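PDB 3QTM: uncharacterized protein C4B3.07 from Schizosaccharomyces pombe, which acts as a direct inhibitor of ofd1, stabilises the N-terminal transcription factor domain of sre1 and is required for correct translation termination. Local coordinates for residues 39-44 with 81-86; 66-71 with 118-123; 72-77 with 102-107; 96-101 with 133-138; 128-133 with 186-191. All blocks are in the same frame, centred on the assembly; numbering follows the deposited sequence.

Interaction 1. Residues 39-44 with 81-86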
# COMPACT_ATOMS: atom_id res chain seq x y z
N ASP A 39 6.75 -12.86 17.96
CA ASP A 39 8.06 -13.26 18.47
C ASP A 39 8.75 -14.25 17.55
O ASP A 39 9.96 -14.18 17.36
CB ASP A 39 7.97 -13.79 19.90
CG ASP A 39 8.37 -12.74 20.92
OD1 ASP A 39 7.51 -12.39 21.77
OD2 ASP A 39 9.52 -12.24 20.84
N ALA A 40 7.98 -15.17 16.98
CA ALA A 40 8.52 -16.09 15.98
C ALA A 40 9.01 -15.31 14.77
O ALA A 40 10.09 -15.57 14.25
CB ALA A 40 7.47 -17.10 15.56
N SER A 41 8.20 -14.35 14.31
CA SER A 41 8.56 -13.54 13.15
C SER A 41 9.89 -12.85 13.40
O SER A 41 10.78 -12.85 12.54
CB SER A 41 7.46 -12.52 12.82
OG SER A 41 7.71 -11.86 11.57
N VAL A 42 10.04 -12.30 14.60
CA VAL A 42 11.24 -11.57 14.97
C VAL A 42 12.46 -12.49 14.93
O VAL A 42 13.51 -12.11 14.42
CB VAL A 42 11.10 -10.91 16.36
CG1 VAL A 42 12.46 -10.53 16.92
CG2 VAL A 42 10.16 -9.70 16.28
N SER A 43 12.33 -13.69 15.48
CA SER A 43 13.39 -14.71 15.39
C SER A 43 13.79 -14.97 13.94
O SER A 43 14.98 -15.01 13.61
CB SER A 43 12.95 -16.02 16.03
OG SER A 43 12.71 -15.86 17.42
N LEU A 44 12.80 -15.16 13.08
CA LEU A 44 13.10 -15.44 11.67
C LEU A 44 13.79 -14.27 10.96
O LEU A 44 14.65 -14.48 10.10
CB LEU A 44 11.83 -15.86 10.92
CG LEU A 44 11.26 -17.20 11.42
CD1 LEU A 44 9.84 -17.48 10.92
CD2 LEU A 44 12.19 -18.33 11.02
N SER A 81 12.52 -2.92 11.84
CA SER A 81 11.90 -1.63 12.13
C SER A 81 10.38 -1.76 12.34
O SER A 81 9.84 -1.14 13.23
CB SER A 81 12.23 -0.58 11.05
OG SER A 81 11.53 -0.81 9.84
N GLU A 82 9.71 -2.57 11.52
CA GLU A 82 8.27 -2.75 11.63
C GLU A 82 7.88 -3.37 12.97
O GLU A 82 6.86 -3.03 13.57
CB GLU A 82 7.76 -3.64 10.50
CG GLU A 82 6.25 -3.93 10.56
CD GLU A 82 5.79 -4.85 9.44
OE1 GLU A 82 6.65 -5.37 8.70
OE2 GLU A 82 4.57 -5.06 9.28
N LEU A 83 8.71 -4.28 13.45
CA LEU A 83 8.40 -5.03 14.65
C LEU A 83 9.29 -4.58 15.79
O LEU A 83 9.52 -5.34 16.74
CB LEU A 83 8.65 -6.51 14.37
CG LEU A 83 7.90 -7.00 13.13
CD1 LEU A 83 8.21 -8.46 12.81
CD2 LEU A 83 6.40 -6.79 13.34
N PHE A 84 9.80 -3.36 15.68
CA PHE A 84 10.83 -2.87 16.60
C PHE A 84 10.43 -2.90 18.08
O PHE A 84 11.27 -3.04 18.96
CB PHE A 84 11.27 -1.45 16.23
CG PHE A 84 12.55 -1.03 16.90
CD1 PHE A 84 13.76 -1.61 16.54
CD2 PHE A 84 12.54 -0.09 17.91
CE1 PHE A 84 14.94 -1.23 17.15
CE2 PHE A 84 13.72 0.28 18.54
CZ PHE A 84 14.92 -0.29 18.16
N GLU A 85 9.14 -2.77 18.34
CA GLU A 85 8.64 -2.70 19.70
C GLU A 85 8.99 -3.99 20.46
O GLU A 85 9.32 -3.96 21.64
CB GLU A 85 7.14 -2.46 19.70
CG GLU A 85 6.49 -2.56 21.07
CD GLU A 85 4.96 -2.59 20.99
OE1 GLU A 85 4.41 -3.42 20.22
OE2 GLU A 85 4.32 -1.78 21.70
N ILE A 86 8.93 -5.12 19.76
CA ILE A 86 9.32 -6.41 20.32
C ILE A 86 10.79 -6.71 20.07
O ILE A 86 11.49 -7.20 20.96
CB ILE A 86 8.47 -7.55 19.73
CG1 ILE A 86 6.99 -7.36 20.09
CG2 ILE A 86 8.95 -8.92 20.25
CD1 ILE A 86 6.78 -7.17 21.58

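Interaction 2. Residues 66-71 with 118-123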
# COMPACT_ATOMS: atom_id res chain seq x y z
N PRO A 66 23.86 -11.18 -6.21
CA PRO A 66 22.83 -10.54 -7.02
C PRO A 66 22.02 -9.52 -6.25
O PRO A 66 21.99 -9.50 -5.00
CB PRO A 66 21.89 -11.68 -7.41
CG PRO A 66 22.21 -12.80 -6.53
CD PRO A 66 23.43 -12.49 -5.71
N LYS A 67 21.33 -8.69 -7.01
CA LYS A 67 20.39 -7.74 -6.45
C LYS A 67 19.42 -8.42 -5.47
O LYS A 67 19.06 -7.81 -4.46
CB LYS A 67 19.62 -7.05 -7.56
CG LYS A 67 20.47 -6.17 -8.48
CD LYS A 67 19.58 -5.25 -9.31
CE LYS A 67 20.39 -4.34 -10.23
NZ LYS A 67 21.09 -5.13 -11.26
N ASP A 68 19.00 -9.64 -5.78
CA ASP A 68 18.06 -10.38 -4.92
C ASP A 68 18.62 -10.66 -3.53
O ASP A 68 17.88 -10.75 -2.57
CB ASP A 68 17.64 -11.71 -5.56
CG ASP A 68 16.63 -11.53 -6.67
OD1 ASP A 68 16.13 -10.40 -6.85
OD2 ASP A 68 16.33 -12.54 -7.36
N PHE A 69 19.94 -10.82 -3.43
CA PHE A 69 20.56 -10.95 -2.11
C PHE A 69 20.36 -9.67 -1.29
O PHE A 69 19.92 -9.72 -0.14
CB PHE A 69 22.05 -11.28 -2.20
CG PHE A 69 22.79 -11.07 -0.88
CD1 PHE A 69 22.79 -12.05 0.09
CD2 PHE A 69 23.46 -9.89 -0.63
CE1 PHE A 69 23.45 -11.85 1.30
CE2 PHE A 69 24.13 -9.68 0.58
CZ PHE A 69 24.12 -10.66 1.55
N HIS A 70 20.68 -8.52 -1.87
CA HIS A 70 20.57 -7.26 -1.12
C HIS A 70 19.11 -6.92 -0.84
O HIS A 70 18.80 -6.30 0.18
CB HIS A 70 21.26 -6.11 -1.86
CG HIS A 70 22.69 -6.37 -2.19
ND1 HIS A 70 23.71 -6.18 -1.28
CD2 HIS A 70 23.27 -6.81 -3.33
CE1 HIS A 70 24.86 -6.51 -1.84
NE2 HIS A 70 24.62 -6.88 -3.09
N ALA A 71 18.21 -7.33 -1.74
CA ALA A 71 16.78 -7.13 -1.55
C ALA A 71 16.27 -7.88 -0.32
O ALA A 71 15.51 -7.34 0.46
CB ALA A 71 16.00 -7.54 -2.79
N GLU A 118 16.05 -6.97 -11.09
CA GLU A 118 15.96 -5.83 -10.16
C GLU A 118 14.60 -5.63 -9.47
O GLU A 118 14.45 -4.74 -8.64
CB GLU A 118 16.36 -4.55 -10.91
CG GLU A 118 15.43 -4.20 -12.05
CD GLU A 118 16.02 -3.17 -13.02
OE1 GLU A 118 17.26 -2.95 -13.01
OE2 GLU A 118 15.24 -2.58 -13.79
N SER A 119 13.61 -6.44 -9.82
CA SER A 119 12.26 -6.29 -9.29
C SER A 119 12.19 -6.31 -7.76
O SER A 119 11.61 -5.41 -7.15
CB SER A 119 11.34 -7.37 -9.88
OG SER A 119 11.20 -7.19 -11.28
N ARG A 120 12.78 -7.33 -7.15
CA ARG A 120 12.72 -7.46 -5.70
C ARG A 120 13.48 -6.31 -5.04
O ARG A 120 13.08 -5.83 -4.00
CB ARG A 120 13.24 -8.82 -5.23
CG ARG A 120 12.28 -9.97 -5.50
CD ARG A 120 12.93 -11.35 -5.33
NE ARG A 120 12.02 -12.38 -5.82
CZ ARG A 120 11.23 -13.13 -5.05
NH1 ARG A 120 11.26 -13.00 -3.73
NH2 ARG A 120 10.42 -14.02 -5.60
N LEU A 121 14.56 -5.87 -5.66
CA LEU A 121 15.34 -4.77 -5.11
C LEU A 121 14.55 -3.47 -5.18
O LEU A 121 14.54 -2.69 -4.23
CB LEU A 121 16.68 -4.61 -5.84
CG LEU A 121 17.64 -3.65 -5.12
CD1 LEU A 121 18.14 -4.29 -3.80
CD2 LEU A 121 18.80 -3.19 -6.00
N PHE A 122 13.87 -3.26 -6.31
CA PHE A 122 13.09 -2.05 -6.51
C PHE A 122 11.98 -1.98 -5.47
O PHE A 122 11.68 -0.91 -4.94
CB PHE A 122 12.52 -1.97 -7.93
CG PHE A 122 13.52 -1.49 -8.96
CD1 PHE A 122 14.88 -1.45 -8.67
CD2 PHE A 122 13.10 -1.12 -10.23
CE1 PHE A 122 15.79 -1.01 -9.61
CE2 PHE A 122 14.01 -0.70 -11.19
CZ PHE A 122 15.36 -0.64 -10.88
N LEU A 123 11.39 -3.14 -5.16
CA LEU A 123 10.31 -3.19 -4.18
C LEU A 123 10.86 -2.89 -2.79
O LEU A 123 10.25 -2.12 -2.05
CB LEU A 123 9.58 -4.54 -4.22
CG LEU A 123 8.46 -4.81 -3.20
CD1 LEU A 123 7.28 -3.86 -3.36
CD2 LEU A 123 7.97 -6.26 -3.27
O HOH W 1 16.23 -7.84 -7.22
O HOH W 2 13.78 -9.82 -8.45

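Interaction 3. Residues 72-77 with 102-107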
# COMPACT_ATOMS: atom_id res chain seq x y z
N ALA A 72 16.68 -9.15 -0.17
CA ALA A 72 16.24 -9.94 0.98
C ALA A 72 16.80 -9.38 2.28
O ALA A 72 16.12 -9.32 3.29
CB ALA A 72 16.66 -11.39 0.83
N TYR A 73 18.07 -8.99 2.24
CA TYR A 73 18.74 -8.45 3.40
C TYR A 73 18.07 -7.11 3.80
O TYR A 73 17.78 -6.86 4.97
CB TYR A 73 20.22 -8.26 3.06
CG TYR A 73 21.14 -8.06 4.22
CD1 TYR A 73 22.51 -8.16 4.06
CD2 TYR A 73 20.64 -7.78 5.50
CE1 TYR A 73 23.37 -7.97 5.14
CE2 TYR A 73 21.49 -7.58 6.58
CZ TYR A 73 22.87 -7.67 6.39
OH TYR A 73 23.73 -7.48 7.45
N SER A 74 17.83 -6.26 2.82
CA SER A 74 17.13 -5.00 3.07
C SER A 74 15.76 -5.24 3.68
O SER A 74 15.39 -4.57 4.63
CB SER A 74 16.98 -4.20 1.77
OG SER A 74 16.21 -3.04 2.00
N SER A 75 15.02 -6.22 3.15
CA SER A 75 13.69 -6.55 3.67
C SER A 75 13.70 -7.01 5.12
O SER A 75 12.81 -6.66 5.89
CB SER A 75 13.02 -7.62 2.82
OG SER A 75 12.72 -7.10 1.53
N ALA A 76 14.70 -7.80 5.49
CA ALA A 76 14.83 -8.23 6.88
C ALA A 76 15.07 -7.02 7.79
O ALA A 76 14.45 -6.90 8.84
CB ALA A 76 15.94 -9.27 7.02
N LEU A 77 15.98 -6.14 7.39
CA LEU A 77 16.25 -4.92 8.15
C LEU A 77 14.98 -4.08 8.33
O LEU A 77 14.69 -3.57 9.43
CB LEU A 77 17.38 -4.09 7.49
CG LEU A 77 18.77 -4.74 7.54
CD1 LEU A 77 19.72 -4.13 6.51
CD2 LEU A 77 19.38 -4.64 8.96
N ASP A 102 16.90 3.24 7.95
CA ASP A 102 18.10 3.73 7.28
C ASP A 102 18.98 2.59 6.76
O ASP A 102 19.48 2.64 5.63
CB ASP A 102 18.96 4.59 8.21
CG ASP A 102 18.25 5.88 8.64
OD1 ASP A 102 17.29 6.30 7.96
OD2 ASP A 102 18.68 6.48 9.66
N ALA A 103 19.19 1.57 7.59
CA ALA A 103 19.99 0.42 7.17
C ALA A 103 19.34 -0.32 5.99
O ALA A 103 20.02 -0.69 5.04
CB ALA A 103 20.23 -0.52 8.34
N ALA A 104 18.02 -0.51 6.06
CA ALA A 104 17.28 -1.13 4.96
C ALA A 104 17.51 -0.39 3.64
O ALA A 104 17.70 -1.02 2.59
CB ALA A 104 15.78 -1.19 5.27
N ILE A 105 17.44 0.94 3.70
CA ILE A 105 17.72 1.80 2.55
C ILE A 105 19.16 1.61 2.05
O ILE A 105 19.39 1.39 0.87
CB ILE A 105 17.51 3.30 2.91
CG1 ILE A 105 16.02 3.60 3.15
CG2 ILE A 105 18.13 4.19 1.81
CD1 ILE A 105 15.72 5.04 3.64
N GLU A 106 20.13 1.72 2.95
CA GLU A 106 21.53 1.63 2.54
C GLU A 106 21.86 0.24 1.97
O GLU A 106 22.56 0.11 0.95
CB GLU A 106 22.44 1.95 3.72
CG GLU A 106 22.21 3.33 4.33
CD GLU A 106 22.91 4.42 3.54
OE1 GLU A 106 23.72 4.10 2.66
OE2 GLU A 106 22.63 5.61 3.80
N ARG A 107 21.34 -0.80 2.63
CA ARG A 107 21.55 -2.18 2.16
C ARG A 107 20.98 -2.34 0.75
O ARG A 107 21.63 -2.91 -0.12
CB ARG A 107 20.92 -3.19 3.12
CG ARG A 107 20.88 -4.63 2.59
CD ARG A 107 22.20 -5.08 1.97
NE ARG A 107 23.31 -4.95 2.92
CZ ARG A 107 24.59 -5.22 2.64
NH1 ARG A 107 24.94 -5.66 1.44
NH2 ARG A 107 25.51 -5.06 3.57

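Interaction 4. Residues 96-101 with 133-138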
# COMPACT_ATOMS: atom_id res chain seq x y z
N THR A 96 17.50 2.08 17.29
CA THR A 96 16.21 2.70 17.03
C THR A 96 15.51 2.11 15.80
O THR A 96 16.17 1.59 14.89
CB THR A 96 16.35 4.22 16.78
OG1 THR A 96 17.16 4.43 15.61
CG2 THR A 96 16.99 4.92 17.98
N GLU A 97 14.18 2.22 15.78
CA GLU A 97 13.41 1.86 14.60
C GLU A 97 13.96 2.58 13.36
O GLU A 97 14.22 1.95 12.31
CB GLU A 97 11.92 2.20 14.79
CG GLU A 97 11.09 1.95 13.54
CD GLU A 97 9.69 2.57 13.59
OE1 GLU A 97 9.38 3.30 14.56
OE2 GLU A 97 8.91 2.32 12.65
N GLU A 98 14.15 3.89 13.47
CA GLU A 98 14.60 4.68 12.33
C GLU A 98 15.96 4.23 11.79
O GLU A 98 16.20 4.24 10.59
CB GLU A 98 14.65 6.18 12.66
CG GLU A 98 14.94 7.03 11.40
CD GLU A 98 14.83 8.53 11.66
OE1 GLU A 98 14.84 8.94 12.84
OE2 GLU A 98 14.75 9.30 10.68
N SER A 99 16.84 3.81 12.67
CA SER A 99 18.14 3.36 12.21
C SER A 99 18.03 2.07 11.37
O SER A 99 18.79 1.87 10.43
CB SER A 99 19.10 3.18 13.38
OG SER A 99 20.44 3.13 12.91
N TYR A 100 17.05 1.23 11.70
CA TYR A 100 16.80 0.03 10.90
C TYR A 100 16.18 0.36 9.52
O TYR A 100 16.46 -0.33 8.54
CB TYR A 100 15.97 -0.99 11.70
CG TYR A 100 16.86 -1.89 12.53
CD1 TYR A 100 17.17 -1.57 13.85
CD2 TYR A 100 17.46 -3.02 11.97
CE1 TYR A 100 18.02 -2.38 14.60
CE2 TYR A 100 18.32 -3.82 12.70
CZ TYR A 100 18.59 -3.50 14.01
OH TYR A 100 19.44 -4.30 14.74
N ILE A 101 15.36 1.40 9.45
CA ILE A 101 14.86 1.88 8.16
C ILE A 101 16.04 2.41 7.34
O ILE A 101 16.17 2.06 6.18
CB ILE A 101 13.81 3.01 8.33
CG1 ILE A 101 12.58 2.49 9.09
CG2 ILE A 101 13.43 3.64 6.97
CD1 ILE A 101 11.58 3.61 9.46
N VAL A 133 9.56 8.06 5.03
CA VAL A 133 8.62 9.19 4.95
C VAL A 133 7.72 9.24 6.18
O VAL A 133 7.53 10.29 6.80
CB VAL A 133 7.74 9.08 3.69
CG1 VAL A 133 6.52 9.97 3.83
CG2 VAL A 133 8.55 9.41 2.41
N ARG A 134 7.16 8.09 6.53
CA ARG A 134 6.29 8.00 7.70
C ARG A 134 7.00 8.43 8.98
O ARG A 134 6.45 9.18 9.78
CB ARG A 134 5.73 6.59 7.86
CG ARG A 134 4.85 6.42 9.09
CD ARG A 134 4.37 4.99 9.25
NE ARG A 134 5.50 4.08 9.36
CZ ARG A 134 6.20 3.88 10.47
NH1 ARG A 134 5.89 4.53 11.58
NH2 ARG A 134 7.22 3.03 10.48
N VAL A 135 8.23 7.96 9.17
CA VAL A 135 8.95 8.34 10.38
C VAL A 135 9.32 9.84 10.37
O VAL A 135 9.28 10.50 11.42
CB VAL A 135 10.19 7.44 10.62
CG1 VAL A 135 11.09 8.06 11.66
CG2 VAL A 135 9.74 6.04 11.08
N LEU A 136 9.66 10.37 9.20
CA LEU A 136 9.98 11.80 9.09
C LEU A 136 8.77 12.68 9.46
O LEU A 136 8.92 13.67 10.14
CB LEU A 136 10.53 12.16 7.70
CG LEU A 136 12.00 11.79 7.43
CD1 LEU A 136 12.42 12.03 5.96
CD2 LEU A 136 12.95 12.52 8.38
N VAL A 137 7.58 12.28 9.03
CA VAL A 137 6.35 12.98 9.39
C VAL A 137 6.17 12.98 10.91
O VAL A 137 5.86 14.02 11.50
CB VAL A 137 5.11 12.38 8.72
CG1 VAL A 137 3.85 13.10 9.18
CG2 VAL A 137 5.23 12.46 7.19
N TRP A 138 6.38 11.83 11.54
CA TRP A 138 6.35 11.75 13.00
C TRP A 138 7.40 12.68 13.61
O TRP A 138 7.13 13.36 14.60
CB TRP A 138 6.58 10.31 13.50
CG TRP A 138 6.39 10.19 15.00
CD1 TRP A 138 5.22 9.89 15.66
CD2 TRP A 138 7.37 10.39 16.03
NE1 TRP A 138 5.42 9.88 17.02
CE2 TRP A 138 6.73 10.19 17.28
CE3 TRP A 138 8.74 10.71 16.02
CZ2 TRP A 138 7.40 10.31 18.49
CZ3 TRP A 138 9.40 10.83 17.24
CH2 TRP A 138 8.73 10.63 18.45

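Interaction 5. Residues 128-133 with 186-191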
# COMPACT_ATOMS: atom_id res chain seq x y z
N ALA A 128 11.26 0.80 1.81
CA ALA A 128 12.08 1.46 2.81
C ALA A 128 12.00 2.98 2.72
O ALA A 128 11.97 3.65 3.75
CB ALA A 128 13.53 0.99 2.75
N TYR A 129 11.96 3.53 1.50
CA TYR A 129 11.85 4.98 1.33
C TYR A 129 10.50 5.46 1.89
O TYR A 129 10.42 6.53 2.49
CB TYR A 129 11.97 5.41 -0.14
CG TYR A 129 13.36 5.31 -0.73
CD1 TYR A 129 14.47 5.82 -0.06
CD2 TYR A 129 13.56 4.73 -1.98
CE1 TYR A 129 15.75 5.74 -0.61
CE2 TYR A 129 14.83 4.63 -2.53
CZ TYR A 129 15.91 5.13 -1.85
OH TYR A 129 17.16 5.04 -2.41
N LEU A 130 9.45 4.68 1.67
CA LEU A 130 8.13 5.07 2.18
C LEU A 130 8.08 4.97 3.71
O LEU A 130 7.45 5.82 4.35
CB LEU A 130 6.99 4.27 1.54
CG LEU A 130 6.69 4.59 0.08
CD1 LEU A 130 5.60 3.67 -0.47
CD2 LEU A 130 6.29 6.06 -0.11
N GLU A 131 8.74 3.97 4.29
CA GLU A 131 8.74 3.89 5.76
C GLU A 131 9.52 5.05 6.34
O GLU A 131 9.19 5.56 7.41
CB GLU A 131 9.29 2.56 6.29
CG GLU A 131 8.42 1.37 5.98
CD GLU A 131 7.03 1.47 6.61
OE1 GLU A 131 6.85 2.24 7.59
OE2 GLU A 131 6.11 0.77 6.14
N LYS A 132 10.56 5.48 5.63
CA LYS A 132 11.32 6.66 6.02
C LYS A 132 10.39 7.90 6.06
O LYS A 132 10.42 8.69 7.01
CB LYS A 132 12.49 6.88 5.07
CG LYS A 132 13.36 8.10 5.39
CD LYS A 132 14.15 7.90 6.68
CE LYS A 132 15.20 9.01 6.88
NZ LYS A 132 15.83 8.98 8.24
N VAL A 133 9.56 8.06 5.03
CA VAL A 133 8.62 9.19 4.95
C VAL A 133 7.72 9.24 6.18
O VAL A 133 7.53 10.29 6.80
CB VAL A 133 7.74 9.08 3.69
CG1 VAL A 133 6.52 9.97 3.83
CG2 VAL A 133 8.55 9.41 2.41
N ARG A 186 1.74 -2.73 1.78
CA ARG A 186 1.14 -1.88 2.82
C ARG A 186 1.74 -0.46 2.89
O ARG A 186 1.01 0.49 3.15
CB ARG A 186 1.17 -2.56 4.19
CG ARG A 186 -0.08 -3.38 4.48
CD ARG A 186 -0.17 -3.82 5.96
NE ARG A 186 0.85 -4.81 6.30
CZ ARG A 186 1.87 -4.59 7.13
NH1 ARG A 186 2.01 -3.41 7.72
NH2 ARG A 186 2.75 -5.57 7.39
N PRO A 187 3.06 -0.32 2.68
CA PRO A 187 3.61 1.04 2.67
C PRO A 187 3.01 1.94 1.60
O PRO A 187 3.16 3.15 1.70
CB PRO A 187 5.10 0.81 2.39
CG PRO A 187 5.36 -0.57 2.91
CD PRO A 187 4.11 -1.34 2.56
N LEU A 188 2.33 1.38 0.59
CA LEU A 188 1.66 2.22 -0.39
C LEU A 188 0.61 3.11 0.28
O LEU A 188 0.31 4.19 -0.22
CB LEU A 188 1.02 1.41 -1.53
CG LEU A 188 1.98 0.69 -2.47
CD1 LEU A 188 1.21 0.13 -3.65
CD2 LEU A 188 3.09 1.63 -2.95
N TYR A 189 0.07 2.67 1.41
CA TYR A 189 -0.88 3.51 2.15
C TYR A 189 -0.21 4.82 2.55
O TYR A 189 -0.86 5.87 2.55
CB TYR A 189 -1.40 2.82 3.42
CG TYR A 189 -2.10 1.48 3.23
CD1 TYR A 189 -3.11 1.32 2.28
CD2 TYR A 189 -1.76 0.38 4.02
CE1 TYR A 189 -3.75 0.08 2.12
CE2 TYR A 189 -2.38 -0.84 3.87
CZ TYR A 189 -3.37 -1.00 2.92
OH TYR A 189 -3.98 -2.23 2.79
N ILE A 190 1.07 4.77 2.89
CA ILE A 190 1.80 5.97 3.28
C ILE A 190 1.81 6.95 2.13
O ILE A 190 1.60 8.14 2.31
CB ILE A 190 3.26 5.65 3.67
CG1 ILE A 190 3.27 4.70 4.88
CG2 ILE A 190 4.04 6.94 3.94
CD1 ILE A 190 4.59 4.01 5.09
N LEU A 191 2.05 6.43 0.93
CA LEU A 191 2.12 7.29 -0.25
C LEU A 191 0.74 7.90 -0.56
O LEU A 191 0.65 9.08 -0.88
CB LEU A 191 2.65 6.53 -1.47
CG LEU A 191 2.79 7.30 -2.78
CD1 LEU A 191 3.69 8.52 -2.62
CD2 LEU A 191 3.32 6.40 -3.91

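Interaction 1. Residues 39-44 with 81-86
Val42 sets its CG2 methyl against two side chains of 81-86 at once. That methyl lies 4.0 Å from CB of Leu83, the two side chains sliding past each other in opposite directions, and 4.2 Å from CG2 of Ile86. It can do so because CG2 of Val42 is anti to the carbonyl carbon. On one flank of this apolar centre, the CD1 methyl of Leu83 reaches to 3.7 Å from Ser41 OG; on another, Ile86 CG2 comes 3.4 Å from OD2 of Asp39, whose side chain crosses that of the isoleucine at about a right angle.

The polar ends that touch these methyls are engaged by a second shell. Ser41 OG is hydrogen-bonded to the carbonyl oxygen of Ser29 on helix 15-34, and Asp39 OD2 forms a salt bridge with Arg90. Arg90 also meets Ser43 OG, which in turn donates to Asp39 O.

Leu83 leaves helical geometry between helix 67-82 and helix 84-87, and Ile86 belongs to the short helix beyond this break. With no hydrogen bond between them, the two segments meet through van der Waals contact, carbon on carbon and methyl on oxygen, while Ser41 OG and Asp39 OD2 find their polar partners outside both.

Interaction 2. Residues 66-71 with 118-123
Leu121 and Lys67 carry the largest shares of a contact within the all-helical, tetratricopeptide-repeat-related fold, where helix 67-82 and helix 119-142 begin side by side. The short helical segments run nearly in the same direction, 30° apart, with their axes 8.0 Å from each other. Leu121 spreads its two methyls over the first turn of the partner: CD1 lies 3.7 Å from Lys67 O and also rests on CB of Ala71, while CD2 touches the Lys67 chain at CD. CG of Leu121, anti to the backbone N (chi1 -169°), carries this fork toward helix 67-82. Farther out, Lys67 runs side by side with Glu118, its CD 3.7 Å from Glu118 CB, and its NZ is taken up by the backbone oxygens of Ala114 and Gly116.

Arg120 is the third main contributor. Its CB and CD both lie against Asp68 OD1, an oxygen that also gathers two bridging waters. The oxygen of one water is 2.6 Å from Asp68 OD1 and accepts from Leu121 N; the oxygen of the other is 3.0 Å from Arg120 N. An alanine in place of Asp68 would remove the carboxylate against which Arg120 packs and would probably leave both waters without their partner on helix 67-82, weakening the bridge to Leu121 N and Arg120 N.

The guanidinium of Arg120 turns to Asp178 and Trp23 instead. Its NE stays 4.6 Å from Asp68 OD2, which lies well out of the guanidinium plane, so that no N-H points at the carboxylate.

Interaction 3. Residues 72-77 with 102-107
Ser74 and Ala104 mark the tight part of this antiparallel pair, where small side chains bring their CA atoms to 4.3 Å and the axes of the two short segments to 7.9 Å. Ser74 OG, anti to its backbone N, donates to Ala104 O at 2.6 Å, reaching the oxygen from above the carbonyl plane. Ala104 CB in return packs 3.5 Å from Ser74 O. Next to them, Leu77 lays CB against Ala104 and CD1 against CB of Arg107.

Toward the partly exposed flank the contacts are looser: Ala103 CB meets Leu77 CD1 at 4.1 Å. Arg107, its chain kinked about the CB-CG and CG-CD bonds, bends back alongside Tyr73. Its guanidinium lies almost parallel to the tyrosine ring, 8° apart, with Tyr73 CD1 over one guanidinium face, toward the rim, 3.5 Å from NE. Arg107 NH1 is held by His70.

Around the pair, helix 38-58 packs on Tyr73 and Ala76, helix 15-34 on Ala72 and Ser75, and helix 119-142 on Ser74, Ala104 and Ile105.

Interaction 4. Residues 96-101 with 133-138
Glu97 and Arg134 supply the polar link. Arg134 NH2 donates to Glu97 OE2 at 2.8 Å in a nearly straight hydrogen bond (N-H...O 167°), part of a salt bridge, with the oxygen in the guanidinium plane. Glu131 engages Arg134 NE as well, steadying the guanidinium. An alanine in place of Glu97 would remove the carboxylate and would probably cost Arg134 its ionic tie to helix 97-110.

The apolar link centres on Val135, whose methyls take different partners. CG2 presses on Ile101 CD1 at 3.5 Å, tighter than usual for two carbons, whereas CG1 lies against the extended chain of Glu98, 3.8 Å from its CD. Lys132 and Arg139 of helix 119-142 answer OE2 of that glutamate.

Capping comes third: Thr96 OG1 accepts from Ser99 N at the start of helix 97-110. With the axes of the short segments 10.8 Å apart at closest and 146° between their directions, this is the open end of an antiparallel helix hairpin, the building unit of tetratricopeptide-type folds.

Interaction 5. Residues 128-133 with 186-191
Within the helical stack of this tetratricopeptide-clan protein, Leu130 of helix 119-142 inserts between side chains of segment 186-191, more than fifty residues farther along the chain. Its branches divide the work. CD1 lies 3.3 Å from Pro187 O and also touches CD2 of Leu188, while CD2 meets Leu191 CB at 3.9 Å. CB, nearer the backbone, rests on Pro187 CB.

Ile190 answers from the other segment. Its CD1 reaches to 3.5 Å from Leu130 O, and its CG2 meets Val133 CG1 at 3.9 Å, the two side chains lying antiparallel as they pass.

Glu131 brings a charged group to the border of this apolar patch. A turn about its CB-CG bond (chi2 -62°) swings CD round toward the partner segment, and OE2 lies 3.6 Å from Pro187 CG and close to Ile190 CD1, the side chains of Glu131 and Ile190 crossing at about a right angle. These are contacts of oxygen with carbon; OE1 has its ionic partner in Arg134, one turn on in the same helix. No hydrogen bond crosses the joint, which rests on apolar packing and on side-chain carbons set against backbone and carboxylate oxygens.

Neighbouring helices enclose it: helix 151-170 touches Leu130 through Ala162 and Val133 through Tyr158, helix 213-220 packs on Leu188 and Leu191, and helix 97-110 lies against Ala128.

Interactions 3 and 5 are buried, whereas interactions 1, 2 and 4 are only partly so, and their chemistry differs. Interaction 3 pairs small side chains, one buried hydrogen bond and an arginine laid against a tyrosine; interaction 5 relies on branched aliphatic groups. Nearer the surface, interaction 2 adds bridging waters, interaction 4 a salt bridge, and interaction 1 polar groups satisfied by outside partners. Helix 67-82 serves interactions 1, 2 and 3, helix 97-110 interactions 3 and 4, and helix 119-142 interactions 2, 4 and 5. Ionic ties join them: Lys132 of interaction 5 meets Glu98 of interaction 4 and Asp102 of interaction 3, and Arg186 meets Glu82 of segment 81-86.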